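Local coordinates for protein phytochromobilin synthase (Solanum lycopersicum, PDB 6KME) that probably catalyses the ferredoxin-dependent reduction of biliverdin IX alpha to phytochromobilin, the chromophore precursor of plant phytochromes, and is captured here with biliverdin bound, at residues 218-221 / 222-226; 229-232 / 233-237; 271-274 / 275-278. The protein carries 1 engineered substitution. All blocks are in the same frame, centred on the assembly; numbering follows the deposited sequence. Where two conformers were deposited one is given.

Contact 1 of 3, residues 218-221 / 222-226; sequences ASQI and ACNCE
N224 N donates to Q220 O at 2.8 Å, with 166° at the hydrogen, and three more i to i+4 backbone bonds flank it: A222 N to A218 O, C223 N to S219 O at 2.9 Å, and C225 N to I221 O. Together they make the opening turns of helix 218-238, where D217 just ahead accepts from Q220 N through its OD1. The side chain of N224 folds back over the first turn: its CG lies anti to the carbonyl carbon (chi1 -60°), which brings N224 CG to 3.2 Å from Q220 O. The amide itself is engaged away from the helix, where OD1 accepts from H134 NE2 and ND2 donates to P106 O; asparagine suits a place that needs both functions on one short stem. C223 CB rests 3.5 Å from Q220 O and A222 CB lies 3.5 Å from S219 O, small groups that pass close to the carbonyls of the preceding turn. I221 turns its branched chain outward against the loop residues E107 and E215. With both amide functions of a buried asparagine satisfied by separate loops, the start of the helix is tied to both by directional hydrogen bonds.

Contact 2 of 3, residues 229-232 / 233-237; sequences HRYL and TWRSE. With BLA (biliverdine IX alpha), chain B.
Y231 and R235 run side by side in the same direction, with the guanidinium plane nearly perpendicular to the phenol ring, the two planes 82° apart. R235 reaches this pose by a bend at chi3 (66°), which lays CD 3.4 Å from Y231 CZ and brings NH1 round to donate to Y231 OH at 3.0 Å, with the oxygen tilted out of the guanidinium plane. That hydroxyl also bonds N131 OD1, while R235 NH2 forms a salt bridge to D239, so the long cation is fixed from several sides. Over one guanidinium face lies the biliverdin methyl CMB, 3.4 Å from R235 NH2. These residues belong to helix 218-238, which packs beside the antiparallel sheet of the ferredoxin-dependent bilin reductase fold; Y231 touches strands 96-104 and 112-119, and W234, also in the biliverdin pocket, presents its indole edge to the pigment, NE1 3.7 Å from OB of biliverdin. Two residues earlier along the helix, T233 crosses H229 obliquely, placing OG1 over one imidazole face, 3.5 Å from H229 CE1. The same hydroxyl donates to H229 O at 2.8 Å from above the carbonyl plane, and T233 N approaches that oxygen from the opposite face.

Contact 3 of 3, residues 271-274 / 275-278; sequences NKTF and LDYF
T273 holds OG1 between its backbone N and carbonyl carbon (chi1 65°), while D276 sets CG anti to its own carbonyl carbon (chi1 -71°), and these two choices turn the polar groups onto each other's backbone. D276 N donates to T273 OG1 at 3.1 Å, and T273 N returns a bond to D276 OD2 at 2.9 Å, nearly straight at 169° and from above the carboxylate plane. This reciprocal pair is a capping box with T273 as the N-cap. Threonine has a short hydroxyl that can take the place of a missing carbonyl, and aspartate has a carboxylate just long enough to reach back three residues; its negative charge would also be expected to suit the positive end of the helix dipole. Farther along the turn, Y277 N donates to T273 O and F278 N to F274 O at 2.8 Å, F278 being the residue at which the chain leaves helical geometry.

Two side-chain meetings span the turn. K272 lies across one face of the Y277 ring at about a right angle, its CB 4.0 Å from the ring centroid in a CH-pi contact, with CD also close to the rim at CE1. The extended lysine chain carries NZ onward to a salt bridge with E226. On another side, F278 CD2 sits over a face of F274, offset toward its rim and 3.6 Å from CE1, the ring planes 47° apart.

Helix 274-277, a single capped turn, lies against helix 218-238: F274 meets T233, E237 and K238 there, Y277 packs on R230 while its hydroxyl and H229 ND1 make a probable hydrogen bond, and F278 meets W234 edge-to-face; Y281 meets F274 edge-to-face and V288 touches it, both from later in the same chain.

Contacts 1 and 2 follow one another on helix 218-238, their centres about 16 Å apart, while contact 3, later in the chain, lies against that helix. It touches both: K272 NZ reaches E226 OE2 of contact 1 at 2.8 Å, and Y277 OH lies 2.6 Å from H229 ND1 of contact 2, a probable hydrogen bond. F274 CA also packs 3.4 Å from T233 CG2. Nearness to biliverdin grades through the three. Contact 2 supplies two pocket residues, W234 and R235; contact 3 stands one layer back, the side chain of F278 about 9 Å from biliverdin and against W234; contact 1 lies at the surface, away from the ligand pocket.

Contact 1 of 3, residues 218-221 / 222-226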
# COMPACT_ATOMS: atom_id res chain seq x y z
N ALA A 218 2.82 18.72 19.26
CA ALA A 218 1.80 17.72 19.58
C ALA A 218 0.63 17.76 18.59
O ALA A 218 0.10 16.72 18.21
CB ALA A 218 1.30 17.91 21.01
N SER A 219 0.21 18.96 18.19
CA SER A 219 -0.91 19.05 17.25
C SER A 219 -0.55 18.42 15.92
O SER A 219 -1.37 17.73 15.30
CB SER A 219 -1.33 20.51 17.06
OG SER A 219 -1.85 21.05 18.26
N GLN A 220 0.69 18.64 15.46
CA GLN A 220 1.11 18.07 14.18
C GLN A 220 1.18 16.55 14.26
O GLN A 220 0.81 15.86 13.29
CB GLN A 220 2.45 18.66 13.76
CG GLN A 220 2.85 18.26 12.35
CD GLN A 220 1.78 18.63 11.33
OE1 GLN A 220 1.23 17.76 10.63
NE2 GLN A 220 1.47 19.92 11.24
N ILE A 221 1.63 16.00 15.39
CA ILE A 221 1.64 14.55 15.54
C ILE A 221 0.21 14.00 15.46
O ILE A 221 -0.04 12.97 14.83
CB ILE A 221 2.34 14.15 16.84
CG1 ILE A 221 3.80 14.61 16.81
CG2 ILE A 221 2.27 12.63 17.04
CD1 ILE A 221 4.54 14.43 18.09
N ALA A 222 -0.74 14.70 16.09
CA ALA A 222 -2.14 14.28 16.00
C ALA A 222 -2.64 14.35 14.56
O ALA A 222 -3.38 13.46 14.11
CB ALA A 222 -3.02 15.13 16.91
N CYS A 223 -2.27 15.39 13.82
CA CYS A 223 -2.67 15.48 12.43
C CYS A 223 -2.08 14.33 11.62
O CYS A 223 -2.78 13.71 10.81
CB CYS A 223 -2.26 16.83 11.83
SG CYS A 223 -3.44 18.18 12.11
N ASN A 224 -0.80 14.03 11.82
CA ASN A 224 -0.19 12.90 11.11
C ASN A 224 -0.87 11.59 11.47
O ASN A 224 -0.98 10.69 10.63
CB ASN A 224 1.30 12.78 11.45
CG ASN A 224 2.09 14.01 11.07
OD1 ASN A 224 1.67 14.80 10.23
ND2 ASN A 224 3.26 14.16 11.68
N CYS A 225 -1.31 11.47 12.72
CA CYS A 225 -1.92 10.22 13.17
C CYS A 225 -3.30 10.04 12.55
O CYS A 225 -3.65 8.93 12.12
CB CYS A 225 -2.00 10.21 14.70
SG CYS A 225 -2.67 8.70 15.40
N GLU A 226 -4.09 11.12 12.49
CA GLU A 226 -5.40 11.05 11.85
C GLU A 226 -5.26 10.74 10.36
O GLU A 226 -6.02 9.93 9.82
CB GLU A 226 -6.16 12.36 12.06
CG GLU A 226 -7.35 12.53 11.12
CD GLU A 226 -8.59 13.08 11.81
OE1 GLU A 226 -8.68 13.00 13.05
OE2 GLU A 226 -9.48 13.60 11.10

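Contact 2 of 3, residues 229-232 / 233-237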
# COMPACT_ATOMS: atom_id res chain seq x y z
N HIS A 229 -4.66 7.10 10.17
CA HIS A 229 -5.87 6.35 10.53
C HIS A 229 -6.89 6.38 9.40
O HIS A 229 -7.50 5.36 9.08
CB HIS A 229 -6.48 6.90 11.82
CG HIS A 229 -7.69 6.14 12.27
ND1 HIS A 229 -8.96 6.66 12.22
CD2 HIS A 229 -7.82 4.87 12.74
CE1 HIS A 229 -9.82 5.76 12.66
NE2 HIS A 229 -9.16 4.67 12.98
N ARG A 230 -7.07 7.55 8.77
CA ARG A 230 -7.96 7.67 7.63
C ARG A 230 -7.54 6.74 6.49
O ARG A 230 -8.38 6.08 5.87
CB ARG A 230 -8.01 9.13 7.16
CG ARG A 230 -8.90 9.39 5.92
CD ARG A 230 -8.89 10.91 5.58
NE ARG A 230 -9.46 11.18 4.26
CZ ARG A 230 -8.75 11.25 3.13
NH1 ARG A 230 -7.44 11.07 3.15
NH2 ARG A 230 -9.36 11.50 1.97
N TYR A 231 -6.23 6.68 6.22
CA TYR A 231 -5.70 5.80 5.18
C TYR A 231 -5.97 4.33 5.51
O TYR A 231 -6.41 3.56 4.65
CB TYR A 231 -4.20 6.06 5.02
CG TYR A 231 -3.43 5.08 4.17
CD1 TYR A 231 -3.13 5.37 2.83
CD2 TYR A 231 -2.94 3.88 4.70
CE1 TYR A 231 -2.40 4.49 2.05
CE2 TYR A 231 -2.21 2.99 3.93
CZ TYR A 231 -1.94 3.31 2.60
OH TYR A 231 -1.21 2.44 1.81
N LEU A 232 -5.68 3.92 6.75
CA LEU A 232 -5.95 2.53 7.16
C LEU A 232 -7.44 2.23 7.09
O LEU A 232 -7.84 1.11 6.75
CB LEU A 232 -5.44 2.28 8.59
CG LEU A 232 -3.95 2.49 8.83
CD1 LEU A 232 -3.63 2.42 10.34
CD2 LEU A 232 -3.15 1.47 8.03
N THR A 233 -8.26 3.21 7.44
CA THR A 233 -9.70 2.99 7.43
C THR A 233 -10.21 2.77 6.02
O THR A 233 -11.01 1.86 5.76
CB THR A 233 -10.41 4.16 8.09
OG1 THR A 233 -10.04 4.23 9.48
CG2 THR A 233 -11.92 4.00 7.97
N TRP A 234 -9.75 3.60 5.07
CA TRP A 234 -10.13 3.41 3.67
C TRP A 234 -9.75 2.02 3.19
O TRP A 234 -10.59 1.27 2.68
CB TRP A 234 -9.48 4.48 2.79
CG TRP A 234 -9.58 4.12 1.33
CD1 TRP A 234 -8.61 3.55 0.55
CD2 TRP A 234 -10.74 4.26 0.50
NE1 TRP A 234 -9.10 3.34 -0.73
CE2 TRP A 234 -10.40 3.77 -0.78
CE3 TRP A 234 -12.03 4.77 0.70
CZ2 TRP A 234 -11.31 3.76 -1.85
CZ3 TRP A 234 -12.94 4.76 -0.37
CH2 TRP A 234 -12.56 4.26 -1.63
N ARG A 235 -8.47 1.65 3.36
CA ARG A 235 -7.99 0.39 2.81
C ARG A 235 -8.63 -0.80 3.51
O ARG A 235 -8.96 -1.80 2.86
CB ARG A 235 -6.46 0.33 2.89
CG ARG A 235 -5.77 1.33 1.96
CD ARG A 235 -4.29 0.99 1.73
NE ARG A 235 -4.15 -0.26 1.00
CZ ARG A 235 -2.99 -0.91 0.84
NH1 ARG A 235 -1.87 -0.40 1.36
NH2 ARG A 235 -2.97 -2.05 0.17
N SER A 236 -8.84 -0.73 4.83
CA SER A 236 -9.43 -1.90 5.47
C SER A 236 -10.87 -2.12 5.02
O SER A 236 -11.35 -3.25 5.07
CB SER A 236 -9.33 -1.80 7.00
OG SER A 236 -10.21 -0.84 7.50
N GLU A 237 -11.54 -1.07 4.54
CA GLU A 237 -12.91 -1.22 4.04
C GLU A 237 -12.97 -1.60 2.56
O GLU A 237 -13.83 -2.40 2.17
CB GLU A 237 -13.70 0.08 4.27
CG GLU A 237 -15.20 0.00 3.91
CD GLU A 237 -16.02 -0.78 4.94
OE1 GLU A 237 -15.71 -0.72 6.14
OE2 GLU A 237 -16.99 -1.46 4.53
CHA BLA B . -7.27 -4.93 -8.57
NA BLA B . -5.97 -3.47 -6.88
C1A BLA B . -6.77 -3.61 -8.02
C2A BLA B . -7.03 -2.27 -8.54
C3A BLA B . -6.35 -1.32 -7.65
C4A BLA B . -5.71 -2.09 -6.63
CMA BLA B . -6.28 0.21 -7.74
CAA BLA B . -7.92 -2.01 -9.79
CBA BLA B . -9.37 -2.07 -9.39
CGA BLA B . -9.88 -0.65 -8.95
O1A BLA B . -9.65 0.17 -9.78
O2A BLA B . -10.41 -0.66 -7.87
CHB BLA B . -4.83 -1.60 -5.47
NB BLA B . -5.98 0.38 -4.65
C1B BLA B . -4.99 -0.62 -4.49
C2B BLA B . -4.04 0.02 -3.39
C3B BLA B . -4.66 1.14 -2.83
C4B BLA B . -5.95 1.36 -3.61
CMB BLA B . -2.81 -0.73 -2.92
OB BLA B . -6.87 2.14 -3.44
CAB BLA B . -4.40 2.18 -1.77
CBB BLA B . -5.07 3.22 -1.21
NC BLA B . -4.80 -7.30 -4.52
C1C BLA B . -3.94 -7.11 -3.42
C2C BLA B . -3.97 -8.43 -2.64
C3C BLA B . -4.82 -9.30 -3.33
C4C BLA B . -5.39 -8.58 -4.58
CMC BLA B . -3.14 -8.56 -1.36
OC BLA B . -3.39 -6.03 -3.31
CAC BLA B . -5.16 -10.69 -2.93
CBC BLA B . -5.29 -11.31 -1.74
CHD BLA B . -6.25 -8.88 -5.60
ND BLA B . -6.53 -6.64 -6.87
C1D BLA B . -6.77 -7.93 -6.67
C2D BLA B . -7.71 -8.52 -7.71
C3D BLA B . -8.03 -7.49 -8.57
C4D BLA B . -7.28 -6.22 -8.07
CMD BLA B . -8.10 -9.98 -7.65
CAD BLA B . -8.92 -7.42 -9.82
CBD BLA B . -10.40 -7.52 -9.51
CGD BLA B . -11.02 -6.25 -8.77
O1D BLA B . -11.67 -6.59 -7.80
O2D BLA B . -10.75 -5.19 -9.31

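Contact 3 of 3, residues 271-274 / 275-278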
# COMPACT_ATOMS: atom_id res chain seq x y z
N ASN A 271 -10.82 6.94 16.43
CA ASN A 271 -12.18 6.48 16.71
C ASN A 271 -13.15 6.69 15.55
O ASN A 271 -14.23 6.09 15.56
CB ASN A 271 -12.75 7.20 17.94
CG ASN A 271 -12.02 6.83 19.22
OD1 ASN A 271 -11.62 5.68 19.40
ND2 ASN A 271 -11.85 7.81 20.11
N LYS A 272 -12.80 7.50 14.56
CA LYS A 272 -13.71 7.74 13.44
C LYS A 272 -13.93 6.47 12.63
O LYS A 272 -13.01 5.65 12.45
CB LYS A 272 -13.19 8.86 12.55
CG LYS A 272 -13.23 10.23 13.20
CD LYS A 272 -12.71 11.30 12.24
CE LYS A 272 -12.62 12.67 12.91
NZ LYS A 272 -12.19 13.72 11.95
N THR A 273 -15.16 6.30 12.14
CA THR A 273 -15.52 5.19 11.26
C THR A 273 -15.24 5.54 9.81
O THR A 273 -14.98 6.69 9.45
CB THR A 273 -17.00 4.85 11.41
OG1 THR A 273 -17.79 5.96 10.96
CG2 THR A 273 -17.34 4.55 12.86
N PHE A 274 -15.30 4.52 8.95
CA PHE A 274 -15.25 4.74 7.51
C PHE A 274 -16.28 5.78 7.08
O PHE A 274 -15.96 6.69 6.31
CB PHE A 274 -15.46 3.41 6.78
CG PHE A 274 -15.40 3.51 5.28
CD1 PHE A 274 -14.19 3.38 4.61
CD2 PHE A 274 -16.55 3.75 4.54
CE1 PHE A 274 -14.14 3.47 3.22
CE2 PHE A 274 -16.49 3.86 3.15
CZ PHE A 274 -15.28 3.72 2.49
N LEU A 275 -17.52 5.70 7.59
CA LEU A 275 -18.51 6.69 7.17
C LEU A 275 -18.25 8.08 7.73
O LEU A 275 -18.68 9.07 7.13
CB LEU A 275 -19.93 6.22 7.53
CG LEU A 275 -20.46 5.03 6.71
CD1 LEU A 275 -21.91 4.69 7.17
CD2 LEU A 275 -20.42 5.30 5.20
N ASP A 276 -17.54 8.19 8.86
CA ASP A 276 -17.13 9.51 9.33
C ASP A 276 -16.19 10.19 8.32
O ASP A 276 -16.29 11.40 8.09
CB ASP A 276 -16.45 9.42 10.70
CG ASP A 276 -17.42 9.09 11.81
OD1 ASP A 276 -18.62 9.42 11.71
OD2 ASP A 276 -16.96 8.50 12.82
N TYR A 277 -15.28 9.42 7.73
CA TYR A 277 -14.32 10.00 6.78
C TYR A 277 -14.92 10.14 5.39
O TYR A 277 -14.59 11.09 4.66
CB TYR A 277 -13.06 9.13 6.68
CG TYR A 277 -12.17 9.09 7.89
CD1 TYR A 277 -11.48 10.24 8.31
CD2 TYR A 277 -11.97 7.91 8.60
CE1 TYR A 277 -10.65 10.21 9.43
CE2 TYR A 277 -11.13 7.87 9.71
CZ TYR A 277 -10.47 9.02 10.12
OH TYR A 277 -9.64 8.99 11.22
N PHE A 278 -15.77 9.20 4.98
CA PHE A 278 -16.28 9.13 3.61
C PHE A 278 -17.81 9.04 3.64
O PHE A 278 -18.39 8.00 3.30
CB PHE A 278 -15.63 7.96 2.87
CG PHE A 278 -14.12 7.88 3.07
CD1 PHE A 278 -13.27 8.77 2.42
CD2 PHE A 278 -13.56 6.94 3.93
CE1 PHE A 278 -11.89 8.72 2.62
CE2 PHE A 278 -12.18 6.88 4.14
CZ PHE A 278 -11.34 7.78 3.50